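Local coordinates for protein glutamine cyclotransferase (Porphyromonas gingivalis W83, PDB 6QQL) that probably converts N-terminal glutamine of peptides into pyroglutamate, as a zinc-dependent glutaminyl cyclase related to the M28 peptidases, at residues A[69-75]-A[88-94]; A[112-117]-A[167-171]; A[128-132]-A[288-292]; A[181-186]-A[255-260]; A[217-221]-A[263-267]. All coordinates share one frame; numbering follows the deposited sequence.

Contact 1 (A[69-75]-A[88-94]); sequences AAVQEQT and MRNIIAS
Gln74 and Asn90 form the polar heart of this antiparallel strand pair. Asn90 N and Gln74 O bond at 2.8 Å, and Gln74 N bonds back to Asn90 O. On the face they share, the two amides run side by side with their planes 51° apart. Asn90 ND2 gives Gln74 OE1 a nearly straight bond of 2.9 Å, in its own amide plane but tilted from that of Gln74. Asn90 OD1 accepts from Asp164 N, and ND2 also bonds to Gly180 O. Gln74 reaches Asn90 because CG is anti to the backbone N (chi1 171°) and the chain is extended. On the same face, Ile92 CD1 rests on Gln74 CB at 3.8 Å. The other face carries a close apolar row: Val71 CG1 meets Ile91 CG2 at 4.0 Å, and Ala93 CB meets Ala69 CB at 3.9 Å.

The solvent side is looser. Its exposed residues all belong to strand 70-79, Ala70 and Gln72 on the Gln74 face and Thr75 on the other. The Gln72 chain bends at chi2 so that its amide leaves the neighbouring strand. Glu73 and Arg89 share the Val71 face. NE and NH2 of Arg89 grip Glu73 OE2 side-on in the guanidinium plane, NE at 2.8 Å. Arg89 NH2 also meets Asp58 in a salt bridge.

The two strands make a hairpin at one margin of the central sheet. Strand 70-79 is outermost, and strand 85-95 pairs on its other side with strand 157-163. Helix 51-66 packs on Val71, Glu73 and Ala93. Helix 179-186 packs on Gln74 and Asn90 from the other face.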
# COMPACT_ATOMS: atom_id res chain seq x y z
N ALA A 69 14.62 -10.35 2.71
CA ALA A 69 14.29 -9.37 3.73
C ALA A 69 14.31 -10.01 5.10
O ALA A 69 13.93 -11.17 5.26
CB ALA A 69 12.92 -8.75 3.47
N ALA A 70 14.79 -9.26 6.09
CA ALA A 70 14.64 -9.64 7.49
C ALA A 70 13.25 -9.21 7.91
O ALA A 70 12.95 -8.01 7.98
CB ALA A 70 15.71 -8.96 8.34
N VAL A 71 12.37 -10.18 8.17
CA VAL A 71 10.96 -9.87 8.32
C VAL A 71 10.57 -9.93 9.79
O VAL A 71 10.75 -10.96 10.45
CB VAL A 71 10.09 -10.81 7.49
CG1 VAL A 71 8.64 -10.41 7.67
CG2 VAL A 71 10.51 -10.72 6.04
N GLN A 72 10.00 -8.83 10.27
CA GLN A 72 9.53 -8.69 11.64
C GLN A 72 8.02 -8.52 11.65
O GLN A 72 7.46 -7.79 10.83
CB GLN A 72 10.20 -7.48 12.34
CG GLN A 72 11.57 -7.73 12.90
CD GLN A 72 11.55 -8.62 14.12
OE1 GLN A 72 10.50 -9.09 14.55
NE2 GLN A 72 12.72 -8.86 14.69
N GLU A 73 7.36 -9.17 12.62
CA GLU A 73 5.92 -9.08 12.77
C GLU A 73 5.59 -8.32 14.04
O GLU A 73 6.13 -8.60 15.12
CB GLU A 73 5.27 -10.47 12.80
CG GLU A 73 5.68 -11.41 11.67
CD GLU A 73 4.87 -12.70 11.65
OE1 GLU A 73 5.45 -13.81 11.77
OE2 GLU A 73 3.63 -12.61 11.56
N GLN A 74 4.66 -7.37 13.92
CA GLN A 74 4.21 -6.54 15.04
C GLN A 74 2.72 -6.79 15.19
O GLN A 74 1.94 -6.43 14.30
CB GLN A 74 4.52 -5.07 14.77
CG GLN A 74 3.89 -4.13 15.77
CD GLN A 74 3.85 -2.70 15.27
OE1 GLN A 74 3.31 -2.43 14.20
NE2 GLN A 74 4.37 -1.76 16.08
N THR A 75 2.33 -7.40 16.30
CA THR A 75 0.95 -7.79 16.54
C THR A 75 0.43 -7.16 17.82
O THR A 75 1.13 -7.13 18.85
CB THR A 75 0.81 -9.29 16.64
OG1 THR A 75 1.25 -9.71 17.94
CG2 THR A 75 1.62 -9.98 15.56
N MET A 88 -4.62 -7.36 15.25
CA MET A 88 -3.81 -6.61 14.30
C MET A 88 -2.46 -7.29 14.06
O MET A 88 -1.81 -7.75 15.00
CB MET A 88 -3.57 -5.19 14.79
CG MET A 88 -2.69 -4.40 13.84
SD MET A 88 -1.82 -3.08 14.69
CE MET A 88 -0.52 -3.99 15.54
N ARG A 89 -2.02 -7.29 12.80
CA ARG A 89 -0.76 -7.93 12.40
C ARG A 89 -0.09 -7.05 11.35
O ARG A 89 -0.40 -7.14 10.16
CB ARG A 89 -0.99 -9.35 11.89
CG ARG A 89 0.26 -10.20 11.62
CD ARG A 89 -0.18 -11.62 11.27
NE ARG A 89 0.89 -12.52 10.84
CZ ARG A 89 0.67 -13.64 10.13
NH1 ARG A 89 -0.56 -13.98 9.76
NH2 ARG A 89 1.70 -14.40 9.76
N ASN A 90 0.79 -6.16 11.80
CA ASN A 90 1.64 -5.38 10.90
C ASN A 90 2.88 -6.18 10.56
O ASN A 90 3.43 -6.89 11.41
CB ASN A 90 2.04 -4.04 11.53
CG ASN A 90 0.88 -3.05 11.59
OD1 ASN A 90 -0.03 -3.08 10.76
ND2 ASN A 90 0.90 -2.19 12.61
N ILE A 91 3.32 -6.07 9.31
CA ILE A 91 4.43 -6.86 8.79
C ILE A 91 5.53 -5.90 8.34
O ILE A 91 5.31 -5.07 7.45
CB ILE A 91 3.99 -7.79 7.64
CG1 ILE A 91 2.89 -8.73 8.15
CG2 ILE A 91 5.17 -8.60 7.11
CD1 ILE A 91 2.06 -9.42 7.08
N ILE A 92 6.69 -5.97 8.99
CA ILE A 92 7.82 -5.11 8.68
C ILE A 92 8.91 -5.96 8.05
O ILE A 92 9.39 -6.93 8.66
CB ILE A 92 8.35 -4.37 9.93
CG1 ILE A 92 7.26 -3.51 10.56
CG2 ILE A 92 9.52 -3.48 9.54
CD1 ILE A 92 6.54 -4.15 11.71
N ALA A 93 9.34 -5.57 6.86
CA ALA A 93 10.39 -6.27 6.13
C ALA A 93 11.53 -5.31 5.87
O ALA A 93 11.31 -4.22 5.34
CB ALA A 93 9.84 -6.83 4.82
N SER A 94 12.76 -5.73 6.18
CA SER A 94 13.91 -4.84 6.22
C SER A 94 15.04 -5.36 5.35
O SER A 94 15.26 -6.57 5.24
CB SER A 94 14.44 -4.64 7.65
OG SER A 94 13.49 -3.96 8.44
O HOH W 1 12.74 -5.79 10.64

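Contact 2 (A[112-117]-A[167-171]); sequences RPVCDQ and DYGSY. With ZN (zinc ion), chain C.
Arg112 and Asp167 bring the two loops together, with their CA atoms 5.0 Å apart. From there the loops diverge, and Asp116 CA is 9.9 Å from Ser170 CA. Neither segment has regular secondary structure. Side chains bridge the gap.

Arg112 does most of this work. Its CG is anti to the backbone N (chi1 179°), and the chain runs extended along the Asp167 carbonyl. NH1 donates to Asp167 O at 2.7 Å from above the carbonyl plane, and to Gly169 O at 2.8 Å. NH2 reaches the same Gly169 oxygen, giving it two donors from one end of the guanidinium. Both oxygens lie close to the guanidinium plane, which fixes its rotation. NE makes a salt bridge with Asp116, though its modelled length is doubtful.

Pro113 CG packs against Tyr168 CE1 at 3.4 Å, crossing the tyrosine at about a right angle. Asp116 CB stands at the edge of the Tyr171 ring. The Gln117 and Tyr171 side chains approach each other from opposite directions, their amide and ring planes 74° apart.

The carboxylate of Asp167 binds the zinc ion, with Asp167 OD2 1.8 Å and Asp167 OD1 2.3 Å from the metal. Asp133 and His283 complete the site. Tyr171 OH is hydrogen-bonded to His283 ND1 and so probably helps to orient this zinc ligand.

The 112-117 loop joins strand 102-108 to helix 131-149. The 167-171 loop leads from strand 157-163 to helix 179-186. Together they gather beyond the ends of two adjacent parallel strands.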
# COMPACT_ATOMS: atom_id res chain seq x y z
N ARG A 112 -11.47 -4.90 3.48
CA ARG A 112 -12.68 -4.44 4.14
C ARG A 112 -13.70 -5.58 4.17
O ARG A 112 -13.83 -6.32 3.19
CB ARG A 112 -13.25 -3.23 3.40
CG ARG A 112 -14.54 -2.68 4.01
CD ARG A 112 -14.67 -1.21 3.71
NE ARG A 112 -15.81 -0.55 4.36
CZ ARG A 112 -15.83 -0.19 5.64
NH1 ARG A 112 -14.79 -0.44 6.42
NH2 ARG A 112 -16.90 0.43 6.14
N PRO A 113 -14.42 -5.77 5.28
CA PRO A 113 -15.28 -6.96 5.42
C PRO A 113 -16.55 -6.93 4.60
O PRO A 113 -17.30 -7.92 4.62
CB PRO A 113 -15.63 -6.95 6.92
CG PRO A 113 -14.65 -6.04 7.56
CD PRO A 113 -14.34 -5.01 6.54
N VAL A 114 -16.82 -5.83 3.90
CA VAL A 114 -18.11 -5.62 3.24
C VAL A 114 -17.90 -4.72 2.04
O VAL A 114 -17.07 -3.81 2.08
CB VAL A 114 -19.12 -4.96 4.18
CG1 VAL A 114 -19.76 -6.00 5.06
CG2 VAL A 114 -18.39 -3.92 5.01
N CYS A 115 -18.66 -4.98 0.97
CA CYS A 115 -18.79 -4.03 -0.13
C CYS A 115 -19.96 -3.09 0.17
O CYS A 115 -21.06 -3.20 -0.38
CB CYS A 115 -18.91 -4.76 -1.47
SG CYS A 115 -19.83 -6.34 -1.57
N ASP A 116 -19.70 -2.14 1.07
CA ASP A 116 -20.66 -1.12 1.51
C ASP A 116 -21.17 -0.23 0.40
O ASP A 116 -22.15 0.50 0.60
CB ASP A 116 -20.01 -0.18 2.50
CG ASP A 116 -19.35 -0.89 3.58
OD1 ASP A 116 -20.08 -1.58 4.31
OD2 ASP A 116 -18.12 -0.78 3.65
N GLN A 117 -20.46 -0.18 -0.73
CA GLN A 117 -20.76 0.76 -1.79
C GLN A 117 -21.14 0.04 -3.07
O GLN A 117 -20.99 0.60 -4.16
CB GLN A 117 -19.54 1.65 -2.03
CG GLN A 117 -18.88 2.16 -0.76
CD GLN A 117 -19.41 3.51 -0.34
OE1 GLN A 117 -19.70 4.36 -1.18
NE2 GLN A 117 -19.56 3.70 0.96
N ASP A 167 -8.76 -0.78 6.69
CA ASP A 167 -10.08 -0.62 6.07
C ASP A 167 -11.24 -1.11 6.95
O ASP A 167 -12.30 -1.45 6.40
CB ASP A 167 -10.13 -1.33 4.72
CG ASP A 167 -10.32 -0.39 3.53
OD1 ASP A 167 -10.86 0.73 3.67
OD2 ASP A 167 -9.93 -0.79 2.42
N TYR A 168 -11.08 -1.19 8.27
CA TYR A 168 -12.17 -1.70 9.12
C TYR A 168 -13.10 -0.62 9.64
O TYR A 168 -14.16 -0.96 10.18
CB TYR A 168 -11.61 -2.49 10.32
CG TYR A 168 -12.49 -3.64 10.80
CD1 TYR A 168 -12.42 -4.90 10.20
CD2 TYR A 168 -13.37 -3.49 11.87
CE1 TYR A 168 -13.21 -5.97 10.64
CE2 TYR A 168 -14.17 -4.55 12.32
CZ TYR A 168 -14.08 -5.79 11.70
OH TYR A 168 -14.87 -6.83 12.15
N GLY A 169 -12.76 0.65 9.48
CA GLY A 169 -13.52 1.72 10.08
C GLY A 169 -14.91 1.89 9.51
O GLY A 169 -15.41 1.09 8.71
N SER A 170 -15.58 2.94 9.99
CA SER A 170 -16.86 3.40 9.46
C SER A 170 -16.69 4.79 8.86
O SER A 170 -15.73 5.51 9.14
CB SER A 170 -17.94 3.42 10.53
OG SER A 170 -17.59 4.34 11.54
N TYR A 171 -17.67 5.17 8.05
CA TYR A 171 -17.48 6.38 7.26
C TYR A 171 -17.59 7.65 8.09
O TYR A 171 -16.87 8.62 7.82
CB TYR A 171 -18.44 6.36 6.08
CG TYR A 171 -18.13 5.21 5.14
CD1 TYR A 171 -16.94 5.18 4.41
CD2 TYR A 171 -19.02 4.16 4.98
CE1 TYR A 171 -16.64 4.12 3.56
CE2 TYR A 171 -18.74 3.11 4.12
CZ TYR A 171 -17.55 3.10 3.41
OH TYR A 171 -17.30 2.04 2.56
ZN ZN C . -10.70 0.38 1.36
O HOH W 2 -9.77 -3.86 1.22

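Contact 3 (A[128-132]-A[288-292]); sequences FDGAD and NMQII
Ala131 and Asn288 are the closest backbone pair, with CA atoms 4.7 Å apart where the first turn of helix 131-149 meets the loop before helix 294-311. The methyl of Ala131 is the centre of the contact. It lies against the backbone, with Ala131 CB 3.4 Å from Asn288 C. The same methyl lies 3.7 Å from Met289 SD and 4.0 Å from Ile292 CG1. The Met289 chain curls at chi2 and chi3, which brings its sulfur back beside the alanine.

Ile292 extends its CD1 over the start of the helix, 3.8 Å from Asp132 N. Asp129 crosses Asn288 obliquely, and Asp129 OD2 is 3.6 Å from Asn288 CB. Asn288 keeps its amide on its own loop: OD1 accepts from Gln290 N at 2.7 Å, in the carbonyl plane, which makes an Asx turn.

No hydrogen bond joins the two segments. They hold by van der Waals contact. The Asp132 carboxylate is bound by Gly205 N and His281, and Asn288 ND2 by Gln285 O. Ala131, Met289 and Ile292 thus pack through apolar groups, where segment 128-132 runs straight into the zinc ligand Asp133.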
# COMPACT_ATOMS: atom_id res chain seq x y z
N PHE A 128 -15.99 -9.06 -0.46
CA PHE A 128 -15.39 -8.88 -1.78
C PHE A 128 -13.90 -9.21 -1.72
O PHE A 128 -13.34 -9.43 -0.65
CB PHE A 128 -15.64 -7.46 -2.33
CG PHE A 128 -14.91 -6.37 -1.59
CD1 PHE A 128 -15.35 -5.93 -0.35
CD2 PHE A 128 -13.80 -5.75 -2.16
CE1 PHE A 128 -14.67 -4.91 0.32
CE2 PHE A 128 -13.13 -4.74 -1.50
CZ PHE A 128 -13.56 -4.32 -0.26
N ASP A 129 -13.27 -9.28 -2.90
CA ASP A 129 -11.91 -9.80 -3.00
C ASP A 129 -10.86 -8.77 -2.61
O ASP A 129 -9.77 -9.15 -2.15
CB ASP A 129 -11.63 -10.30 -4.42
CG ASP A 129 -12.32 -11.62 -4.74
OD1 ASP A 129 -12.91 -12.25 -3.84
OD2 ASP A 129 -12.25 -12.02 -5.93
N GLY A 130 -11.14 -7.49 -2.83
CA GLY A 130 -10.16 -6.44 -2.62
C GLY A 130 -8.87 -6.65 -3.39
O GLY A 130 -7.78 -6.48 -2.84
N ALA A 131 -8.98 -7.02 -4.66
CA ALA A 131 -7.77 -7.19 -5.45
C ALA A 131 -7.03 -5.86 -5.59
O ALA A 131 -5.80 -5.81 -5.47
CB ALA A 131 -8.11 -7.79 -6.82
N ASP A 132 -7.75 -4.77 -5.86
CA ASP A 132 -7.09 -3.48 -5.87
C ASP A 132 -6.94 -2.92 -4.46
O ASP A 132 -5.83 -2.61 -4.02
CB ASP A 132 -7.83 -2.47 -6.76
CG ASP A 132 -6.93 -1.32 -7.16
OD1 ASP A 132 -5.71 -1.56 -7.24
OD2 ASP A 132 -7.39 -0.17 -7.33
N ASN A 288 -12.11 -6.88 -7.78
CA ASN A 288 -11.67 -8.26 -7.87
C ASN A 288 -10.67 -8.35 -9.01
O ASN A 288 -10.36 -7.35 -9.68
CB ASN A 288 -12.83 -9.23 -8.09
CG ASN A 288 -13.62 -8.95 -9.37
OD1 ASN A 288 -13.07 -8.97 -10.48
ND2 ASN A 288 -14.92 -8.75 -9.23
N MET A 289 -10.17 -9.56 -9.25
CA MET A 289 -9.10 -9.74 -10.21
C MET A 289 -9.48 -9.28 -11.61
O MET A 289 -8.60 -9.01 -12.43
CB MET A 289 -8.66 -11.20 -10.26
CG MET A 289 -7.74 -11.60 -9.10
SD MET A 289 -6.34 -10.52 -8.66
CE MET A 289 -5.49 -10.32 -10.23
N GLN A 290 -10.78 -9.16 -11.90
CA GLN A 290 -11.19 -8.75 -13.24
C GLN A 290 -10.92 -7.27 -13.49
O GLN A 290 -10.87 -6.86 -14.66
CB GLN A 290 -12.68 -9.02 -13.45
CG GLN A 290 -13.01 -10.39 -13.99
CD GLN A 290 -11.81 -11.32 -14.02
OE1 GLN A 290 -11.06 -11.36 -15.00
NE2 GLN A 290 -11.62 -12.07 -12.93
N ILE A 291 -10.79 -6.47 -12.44
CA ILE A 291 -10.56 -5.04 -12.59
C ILE A 291 -9.09 -4.68 -12.79
O ILE A 291 -8.80 -3.58 -13.28
CB ILE A 291 -11.10 -4.29 -11.36
CG1 ILE A 291 -11.58 -2.90 -11.76
CG2 ILE A 291 -10.04 -4.19 -10.25
CD1 ILE A 291 -13.03 -2.88 -12.11
N ILE A 292 -8.18 -5.60 -12.48
CA ILE A 292 -6.75 -5.30 -12.44
C ILE A 292 -6.17 -5.22 -13.85
O ILE A 292 -6.38 -6.11 -14.69
CB ILE A 292 -6.00 -6.36 -11.62
CG1 ILE A 292 -6.54 -6.40 -10.19
CG2 ILE A 292 -4.51 -6.06 -11.62
CD1 ILE A 292 -6.24 -5.18 -9.37

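Contact 4 (A[181-186]-A[255-260])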
# COMPACT_ATOMS: atom_id res chain seq x y z
N SER A 181 -1.42 1.52 10.75
CA SER A 181 -0.39 2.54 10.63
C SER A 181 -0.43 3.49 11.82
O SER A 181 0.61 4.06 12.19
CB SER A 181 -0.52 3.30 9.31
OG SER A 181 -1.76 3.95 9.22
N GLN A 182 -1.58 3.64 12.46
CA GLN A 182 -1.63 4.38 13.71
C GLN A 182 -0.74 3.72 14.74
O GLN A 182 0.20 4.33 15.25
CB GLN A 182 -3.07 4.50 14.20
CG GLN A 182 -3.81 5.61 13.49
CD GLN A 182 -5.00 6.15 14.26
OE1 GLN A 182 -6.14 5.91 13.87
NE2 GLN A 182 -4.74 6.90 15.35
N TYR A 183 -1.01 2.44 15.03
CA TYR A 183 -0.23 1.73 16.04
C TYR A 183 1.26 1.80 15.73
O TYR A 183 2.07 2.17 16.58
CB TYR A 183 -0.69 0.28 16.17
CG TYR A 183 -0.02 -0.42 17.33
CD1 TYR A 183 1.20 -1.08 17.17
CD2 TYR A 183 -0.59 -0.38 18.61
CE1 TYR A 183 1.82 -1.70 18.27
CE2 TYR A 183 0.02 -1.00 19.70
CZ TYR A 183 1.22 -1.66 19.53
OH TYR A 183 1.84 -2.27 20.60
N TRP A 184 1.62 1.53 14.48
CA TRP A 184 3.03 1.49 14.12
C TRP A 184 3.67 2.86 14.21
O TRP A 184 4.80 2.98 14.71
CB TRP A 184 3.20 0.90 12.73
CG TRP A 184 4.63 0.84 12.32
CD1 TRP A 184 5.54 -0.11 12.68
CD2 TRP A 184 5.32 1.75 11.45
NE1 TRP A 184 6.76 0.15 12.10
CE2 TRP A 184 6.65 1.28 11.33
CE3 TRP A 184 4.95 2.90 10.75
CZ2 TRP A 184 7.61 1.93 10.55
CZ3 TRP A 184 5.90 3.55 9.97
CH2 TRP A 184 7.21 3.06 9.87
N SER A 185 2.99 3.91 13.73
CA SER A 185 3.60 5.24 13.81
C SER A 185 3.81 5.68 15.25
O SER A 185 4.75 6.42 15.53
CB SER A 185 2.77 6.29 13.08
OG SER A 185 1.46 6.40 13.60
N ARG A 186 2.96 5.22 16.18
CA ARG A 186 3.19 5.54 17.59
C ARG A 186 4.10 4.54 18.29
O ARG A 186 4.60 4.84 19.38
CB ARG A 186 1.87 5.60 18.36
CG ARG A 186 0.96 6.69 17.92
CD ARG A 186 -0.27 6.75 18.77
NE ARG A 186 -1.13 7.83 18.32
CZ ARG A 186 -1.06 9.07 18.81
NH1 ARG A 186 -0.18 9.35 19.76
NH2 ARG A 186 -1.87 10.02 18.34
N PRO A 255 -0.84 9.10 9.43
CA PRO A 255 -0.28 8.87 10.78
C PRO A 255 1.23 8.88 10.80
O PRO A 255 1.82 9.38 11.77
CB PRO A 255 -0.82 7.49 11.18
CG PRO A 255 -2.01 7.28 10.30
CD PRO A 255 -1.74 8.00 9.02
N VAL A 256 1.87 8.38 9.73
CA VAL A 256 3.33 8.34 9.68
C VAL A 256 3.92 9.75 9.65
O VAL A 256 4.94 10.03 10.30
CB VAL A 256 3.79 7.49 8.48
CG1 VAL A 256 5.31 7.48 8.36
CG2 VAL A 256 3.29 6.06 8.64
N ILE A 257 3.28 10.66 8.93
CA ILE A 257 3.77 12.03 8.90
C ILE A 257 3.60 12.68 10.27
O ILE A 257 4.53 13.31 10.79
CB ILE A 257 3.08 12.82 7.79
CG1 ILE A 257 3.44 12.21 6.43
CG2 ILE A 257 3.48 14.29 7.86
CD1 ILE A 257 2.41 12.45 5.33
N LYS A 258 2.43 12.51 10.89
CA LYS A 258 2.22 13.17 12.17
C LYS A 258 3.19 12.63 13.22
O LYS A 258 4.01 13.38 13.75
CB LYS A 258 0.76 13.03 12.64
CG LYS A 258 -0.28 13.84 11.78
CD LYS A 258 -0.01 15.38 11.72
CE LYS A 258 -0.74 16.11 10.58
NZ LYS A 258 -0.80 17.58 10.85
N ASN A 259 3.17 11.32 13.45
CA ASN A 259 3.87 10.77 14.60
C ASN A 259 5.34 10.39 14.35
O ASN A 259 6.14 10.38 15.29
CB ASN A 259 3.12 9.55 15.13
CG ASN A 259 1.68 9.87 15.48
OD1 ASN A 259 0.77 9.09 15.18
ND2 ASN A 259 1.46 11.03 16.10
N LEU A 260 5.74 10.12 13.11
CA LEU A 260 7.14 9.83 12.86
C LEU A 260 7.89 10.93 12.12
O LEU A 260 9.10 10.82 11.93
CB LEU A 260 7.28 8.51 12.09
CG LEU A 260 7.05 7.27 12.96
CD1 LEU A 260 7.27 6.00 12.14
CD2 LEU A 260 7.96 7.29 14.18
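Pro255 opens the contact by laying its ring against helix 181-186. Its CG lies 3.5 Å from Ser181 OG and 4.0 Å from Gln182 CG, and Pro255 CB lies 3.5 Å from Ser185 OG. Ser181 OG is hydrogen-bonded to Asp252 OD1. Val256 follows, and its CG2 meets the edge of the Trp184 ring, 3.9 Å from Trp184 CZ3, in the ring plane.

One turn on, Asn259 points at the other helix. Its OD1 is 3.2 Å from Ser185 OG, a possible hydrogen bond, since that hydroxyl also has Ser181 O and Gln182 O within reach. The same Asn259 oxygen lies over one face of the Arg186 guanidinium, towards its rim. Leu260 closes the segment: its CD1 touches Trp184 CZ3 at 3.5 Å, and its CG lies 3.6 Å from Ser185 O.

Ser185 is the knob of a knob-into-hole fit, seated among Pro255, Val256, Asn259 and Leu260. The axes of the two segments approach to 8.6 Å and run nearly parallel, 23° apart.

Both helices lie on one face of the central sheet. Trp184 reaches strands 70-79, 85-95 and 102-108, while Val256 touches strands 102-108 and 264-268.

Contact 5 (A[217-221]-A[263-267]); sequences SKSYA and PCIDI
Ser217 meets strand 264-268 from its CB outward. Ser217 CB rests 3.5 Å from Ile265 CA and 3.8 Å from Ile265 CB. At the tip, Ser217 OG receives a weak hydrogen bond from Asp266 N at 3.2 Å. The hydroxyl sits beside its own backbone N, anti to the carbonyl carbon (chi1 -40°), which carries it past Ile265 to that amide. Its stronger polar partner is Glu214. The backbone also takes part, with a CA-H...O contact from Ser217 CA to Cys264 O.

One turn later Ala221, the first residue to leave the helix and the N-cap residue of helix 222-234, offers its methyl. Ala221 CB lies 3.6 Å from Cys264 O, 3.8 Å from Pro263 CB and 3.8 Å from Ile265 CG2. Just before it, Tyr220 O touches Pro263 CB at 3.4 Å. The Tyr220 ring leads away from the strand, and its hydroxyl probably bonds to Lys258 NZ.

The contact thus sets the end of helix 215-220 against the start of strand 264-268, the outermost strand at this margin of the sheet. Strand 197-202 pairs with it on the inner side. Helix 222-234 packs on Ile265, and helix 253-260 touches Cys264 and Asp266.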
# COMPACT_ATOMS: atom_id res chain seq x y z
N SER A 217 0.09 14.58 0.95
CA SER A 217 1.35 14.22 0.31
C SER A 217 2.02 15.45 -0.28
O SER A 217 3.21 15.69 -0.05
CB SER A 217 1.08 13.18 -0.76
OG SER A 217 0.12 12.26 -0.28
N LYS A 218 1.25 16.25 -1.04
CA LYS A 218 1.76 17.48 -1.64
C LYS A 218 2.21 18.46 -0.57
O LYS A 218 3.26 19.10 -0.72
CB LYS A 218 0.66 18.12 -2.49
CG LYS A 218 1.05 19.39 -3.27
CD LYS A 218 -0.18 20.33 -3.38
CE LYS A 218 0.02 21.52 -4.33
NZ LYS A 218 -0.98 22.62 -4.09
N SER A 219 1.48 18.53 0.55
CA SER A 219 1.83 19.48 1.60
C SER A 219 3.13 19.11 2.28
O SER A 219 4.05 19.92 2.38
CB SER A 219 0.71 19.57 2.64
OG SER A 219 -0.42 20.26 2.15
N TYR A 220 3.26 17.86 2.72
CA TYR A 220 4.38 17.49 3.56
C TYR A 220 5.55 16.86 2.80
O TYR A 220 6.61 16.65 3.39
CB TYR A 220 3.89 16.56 4.67
CG TYR A 220 2.86 17.23 5.57
CD1 TYR A 220 3.26 17.94 6.70
CD2 TYR A 220 1.50 17.17 5.28
CE1 TYR A 220 2.33 18.56 7.55
CE2 TYR A 220 0.56 17.80 6.12
CZ TYR A 220 0.99 18.49 7.25
OH TYR A 220 0.10 19.13 8.10
N ALA A 221 5.41 16.59 1.50
CA ALA A 221 6.56 16.00 0.83
C ALA A 221 6.73 16.55 -0.58
O ALA A 221 6.92 15.79 -1.53
CB ALA A 221 6.42 14.48 0.80
N PRO A 263 8.37 12.50 5.73
CA PRO A 263 7.62 12.98 4.56
C PRO A 263 7.19 11.81 3.69
O PRO A 263 8.02 11.05 3.20
CB PRO A 263 8.63 13.89 3.84
CG PRO A 263 9.93 13.37 4.25
CD PRO A 263 9.78 12.89 5.68
N CYS A 264 5.87 11.65 3.55
CA CYS A 264 5.30 10.54 2.81
C CYS A 264 4.38 11.04 1.70
O CYS A 264 3.81 12.13 1.79
CB CYS A 264 4.54 9.60 3.75
SG CYS A 264 5.58 8.95 5.10
N ILE A 265 4.29 10.25 0.61
CA ILE A 265 3.30 10.47 -0.44
C ILE A 265 2.46 9.21 -0.61
O ILE A 265 2.89 8.09 -0.33
CB ILE A 265 3.91 10.87 -1.80
CG1 ILE A 265 4.62 9.66 -2.43
CG2 ILE A 265 4.79 12.11 -1.66
CD1 ILE A 265 5.43 9.98 -3.67
N ASP A 266 1.27 9.41 -1.16
CA ASP A 266 0.29 8.36 -1.37
C ASP A 266 -0.00 8.26 -2.87
O ASP A 266 -0.71 9.10 -3.43
CB ASP A 266 -0.97 8.67 -0.58
CG ASP A 266 -1.87 7.47 -0.45
OD1 ASP A 266 -1.51 6.37 -0.91
OD2 ASP A 266 -2.97 7.64 0.11
N ILE A 267 0.51 7.22 -3.52
CA ILE A 267 0.13 6.91 -4.89
C ILE A 267 -1.18 6.12 -4.81
O ILE A 267 -1.18 4.95 -4.43
CB ILE A 267 1.22 6.13 -5.63
CG1 ILE A 267 2.52 6.94 -5.69
CG2 ILE A 267 0.79 5.87 -7.06
CD1 ILE A 267 3.77 6.08 -5.73

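Contacts 1 and 5 lie at the two margins of one sheet, with centres about 23 Å apart. Contact 4 lies between them: its helices touch contact 1 through Gln74 and Tyr183, and contact 5 through Val256 and Cys264. Contacts 2 and 3 belong to the zinc end. Their centres are about 15 Å apart, and Phe128 CE1 packs 3.3 Å from Arg112 O. Contact 2 supplies the zinc ligand Asp167, while segment 128-132 of contact 3 ends just before the ligand Asp133. The side chain of Asp132 is about 9 Å from the zinc, that of Asp266 in contact 5 about 11 Å, and that of Ser181 in contact 4 about 12 Å.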